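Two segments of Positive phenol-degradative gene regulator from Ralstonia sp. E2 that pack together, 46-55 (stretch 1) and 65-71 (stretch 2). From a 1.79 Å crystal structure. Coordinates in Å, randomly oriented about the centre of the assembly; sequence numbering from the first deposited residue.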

# COMPACT_ATOMS: atom_id res chain seq x y z
N ALA A 46 -1.71 3.86 -7.49
CA ALA A 46 -1.97 2.43 -7.62
C ALA A 46 -3.15 2.00 -6.72
O ALA A 46 -3.98 1.17 -7.10
CB ALA A 46 -0.73 1.64 -7.26
N LEU A 47 -3.22 2.56 -5.53
CA LEU A 47 -4.33 2.23 -4.64
C LEU A 47 -5.63 2.77 -5.23
O LEU A 47 -6.67 2.11 -5.17
CB LEU A 47 -4.09 2.78 -3.24
CG LEU A 47 -3.77 1.71 -2.18
CD1 LEU A 47 -3.67 2.32 -0.80
CD2 LEU A 47 -4.79 0.59 -2.20
N GLY A 48 -5.57 3.98 -5.78
CA GLY A 48 -6.73 4.59 -6.41
C GLY A 48 -7.28 3.71 -7.52
O GLY A 48 -8.50 3.51 -7.62
N ALA A 49 -6.38 3.18 -8.34
CA ALA A 49 -6.78 2.29 -9.44
C ALA A 49 -7.59 1.10 -8.92
O ALA A 49 -8.69 0.82 -9.40
CB ALA A 49 -5.56 1.81 -10.20
N LEU A 50 -7.05 0.40 -7.92
CA LEU A 50 -7.77 -0.73 -7.34
C LEU A 50 -9.10 -0.30 -6.72
O LEU A 50 -10.07 -1.03 -6.78
CB LEU A 50 -6.93 -1.44 -6.29
CG LEU A 50 -7.66 -2.51 -5.47
CD1 LEU A 50 -8.00 -3.75 -6.30
CD2 LEU A 50 -6.84 -2.89 -4.23
N ARG A 51 -9.13 0.89 -6.12
CA ARG A 51 -10.35 1.41 -5.51
C ARG A 51 -11.45 1.60 -6.54
O ARG A 51 -12.62 1.29 -6.29
CB ARG A 51 -10.11 2.74 -4.81
CG ARG A 51 -11.42 3.38 -4.35
CD ARG A 51 -11.23 4.74 -3.75
NE ARG A 51 -10.62 4.63 -2.44
CZ ARG A 51 -11.10 5.17 -1.33
NH1 ARG A 51 -12.22 5.91 -1.34
NH2 ARG A 51 -10.44 4.98 -0.20
N LYS A 52 -11.06 2.14 -7.69
CA LYS A 52 -11.97 2.35 -8.80
C LYS A 52 -12.57 1.06 -9.32
O LYS A 52 -13.78 0.97 -9.53
CB LYS A 52 -11.24 3.06 -9.93
CG LYS A 52 -12.11 3.26 -11.14
CD LYS A 52 -12.01 4.67 -11.66
CE LYS A 52 -12.86 4.87 -12.90
NZ LYS A 52 -12.27 5.93 -13.76
N GLU A 53 -11.73 0.04 -9.51
CA GLU A 53 -12.21 -1.26 -9.95
C GLU A 53 -13.11 -1.93 -8.92
O GLU A 53 -14.09 -2.58 -9.28
CB GLU A 53 -11.03 -2.19 -10.28
CG GLU A 53 -10.22 -1.75 -11.50
CD GLU A 53 -9.52 -2.92 -12.17
OE1 GLU A 53 -10.18 -3.96 -12.41
OE2 GLU A 53 -8.30 -2.81 -12.45
N LEU A 54 -12.79 -1.78 -7.63
CA LEU A 54 -13.61 -2.39 -6.59
C LEU A 54 -14.97 -1.71 -6.49
O LEU A 54 -15.97 -2.38 -6.23
CB LEU A 54 -12.90 -2.35 -5.24
CG LEU A 54 -11.74 -3.33 -5.09
CD1 LEU A 54 -11.24 -3.31 -3.67
CD2 LEU A 54 -12.13 -4.74 -5.51
N VAL A 55 -15.03 -0.40 -6.68
CA VAL A 55 -16.30 0.31 -6.62
C VAL A 55 -17.14 -0.07 -7.83
O VAL A 55 -18.24 -0.63 -7.70
CB VAL A 55 -16.13 1.84 -6.57
CG1 VAL A 55 -17.48 2.53 -6.71
CG2 VAL A 55 -15.43 2.26 -5.28
N GLY A 65 -16.35 -1.19 2.78
CA GLY A 65 -16.12 -2.19 3.82
C GLY A 65 -14.71 -2.73 3.75
O GLY A 65 -14.01 -2.78 4.76
N LEU A 66 -14.29 -3.11 2.54
CA LEU A 66 -12.94 -3.63 2.31
C LEU A 66 -11.84 -2.63 2.74
O LEU A 66 -10.90 -3.02 3.44
CB LEU A 66 -12.77 -4.01 0.83
CG LEU A 66 -13.57 -5.20 0.29
CD1 LEU A 66 -13.49 -5.30 -1.23
CD2 LEU A 66 -13.07 -6.49 0.90
N PHE A 67 -11.96 -1.36 2.35
CA PHE A 67 -10.97 -0.36 2.75
C PHE A 67 -10.99 -0.04 4.25
O PHE A 67 -9.93 0.14 4.88
CB PHE A 67 -11.15 0.92 1.93
CG PHE A 67 -10.50 0.84 0.58
CD1 PHE A 67 -9.13 1.04 0.45
CD2 PHE A 67 -11.23 0.52 -0.56
CE1 PHE A 67 -8.51 0.96 -0.81
CE2 PHE A 67 -10.62 0.43 -1.81
CZ PHE A 67 -9.25 0.65 -1.94
N MET A 68 -12.17 0.05 4.84
CA MET A 68 -12.22 0.27 6.28
C MET A 68 -11.54 -0.88 7.02
O MET A 68 -10.75 -0.65 7.94
CB MET A 68 -13.66 0.44 6.76
CG MET A 68 -14.39 1.63 6.13
SD MET A 68 -16.11 1.64 6.65
CE MET A 68 -15.92 1.29 8.40
N ARG A 69 -11.81 -2.11 6.62
CA ARG A 69 -11.19 -3.26 7.29
C ARG A 69 -9.67 -3.31 7.07
O ARG A 69 -8.94 -3.73 7.96
CB ARG A 69 -11.86 -4.57 6.85
CG ARG A 69 -13.34 -4.68 7.30
CD ARG A 69 -14.00 -6.03 7.02
NE ARG A 69 -14.19 -6.32 5.60
CZ ARG A 69 -15.19 -5.85 4.85
NH1 ARG A 69 -16.12 -5.06 5.38
NH2 ARG A 69 -15.26 -6.17 3.56
N MET A 70 -9.18 -2.83 5.92
CA MET A 70 -7.74 -2.80 5.68
C MET A 70 -7.12 -1.76 6.61
O MET A 70 -6.07 -2.01 7.22
CB MET A 70 -7.43 -2.47 4.20
CG MET A 70 -5.98 -2.61 3.90
SD MET A 70 -5.48 -2.62 2.14
CE MET A 70 -6.20 -1.13 1.60
N GLY A 71 -7.79 -0.62 6.76
CA GLY A 71 -7.36 0.41 7.68
C GLY A 71 -7.30 -0.12 9.11
O GLY A 71 -6.34 0.10 9.85

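The two segments form a small helix-to-helix contact made entirely by side chains, in which the ring of Phe67 packs among aliphatic groups and lies beneath the guanidinium of Arg51. Both segments are helical throughout, and each is part of a longer helix. Their N-to-C directions differ by 139°, so they run in a broadly antiparallel but clearly oblique sense, and their axes come no closer than 11.7 Å. At this separation the backbones do not touch: the nearest CA atoms are those of Arg51 and Phe67, 8.5 Å apart, and those of Leu54 and Leu66 are 9.0 Å apart. Side chains must fill the gap, and no hydrogen bond crosses it. The backbone polar groups are instead engaged along each helix, as in the bonds from Arg51 N to Leu47 O (2.9 Å) and from Gly71 N to Phe67 O (2.9 Å).

Phe67 dominates the contact, with 113 Å² of its surface covered by the first segment out of 294 Å² buried on both sides together. Its CA-to-CB bond points toward the opposing helix, and with chi1 in the m well the ring reaches residues spaced along nearly two turns, Leu47, Arg51 and Leu54. Leu47 CD2 lies at the ring edge, 4.0 Å from Phe67 CE1, while Leu54 CD1 approaches obliquely, 4.2 Å from Phe67 CE2.

Arg51 uses both the aliphatic and the charged parts of its side chain. Its CB lies 3.7 Å from Phe67 CZ, the shortest approach between the segments. Although its CA-to-CB bond points sideways, the chain extends through t rotamers at chi1 and chi2 and then turns at chi3 (m), bringing the guanidinium over the ring. Arg51 CZ sits 4.6 Å from the centroid of the six ring atoms of Phe67, CG to CZ, and only 6° off the ring normal, a cation-pi arrangement that places positive charge over the electron-rich face. Arg51 NH1 and NH2 also form hydrogen bonds elsewhere in the structure, so the buried guanidinium is not left without polar partners.

Two further apolar pairs extend the contact beyond the ring. Leu54 CD1 meets Leu66 CD1 at 3.9 Å, a methyl-to-methyl contact, and Leu47 CD2 lies a looser 4.4 Å from Met70 CE. Leu47 and Leu54 thus each touch Phe67 and one additional residue, joining these contacts into a continuous apolar patch.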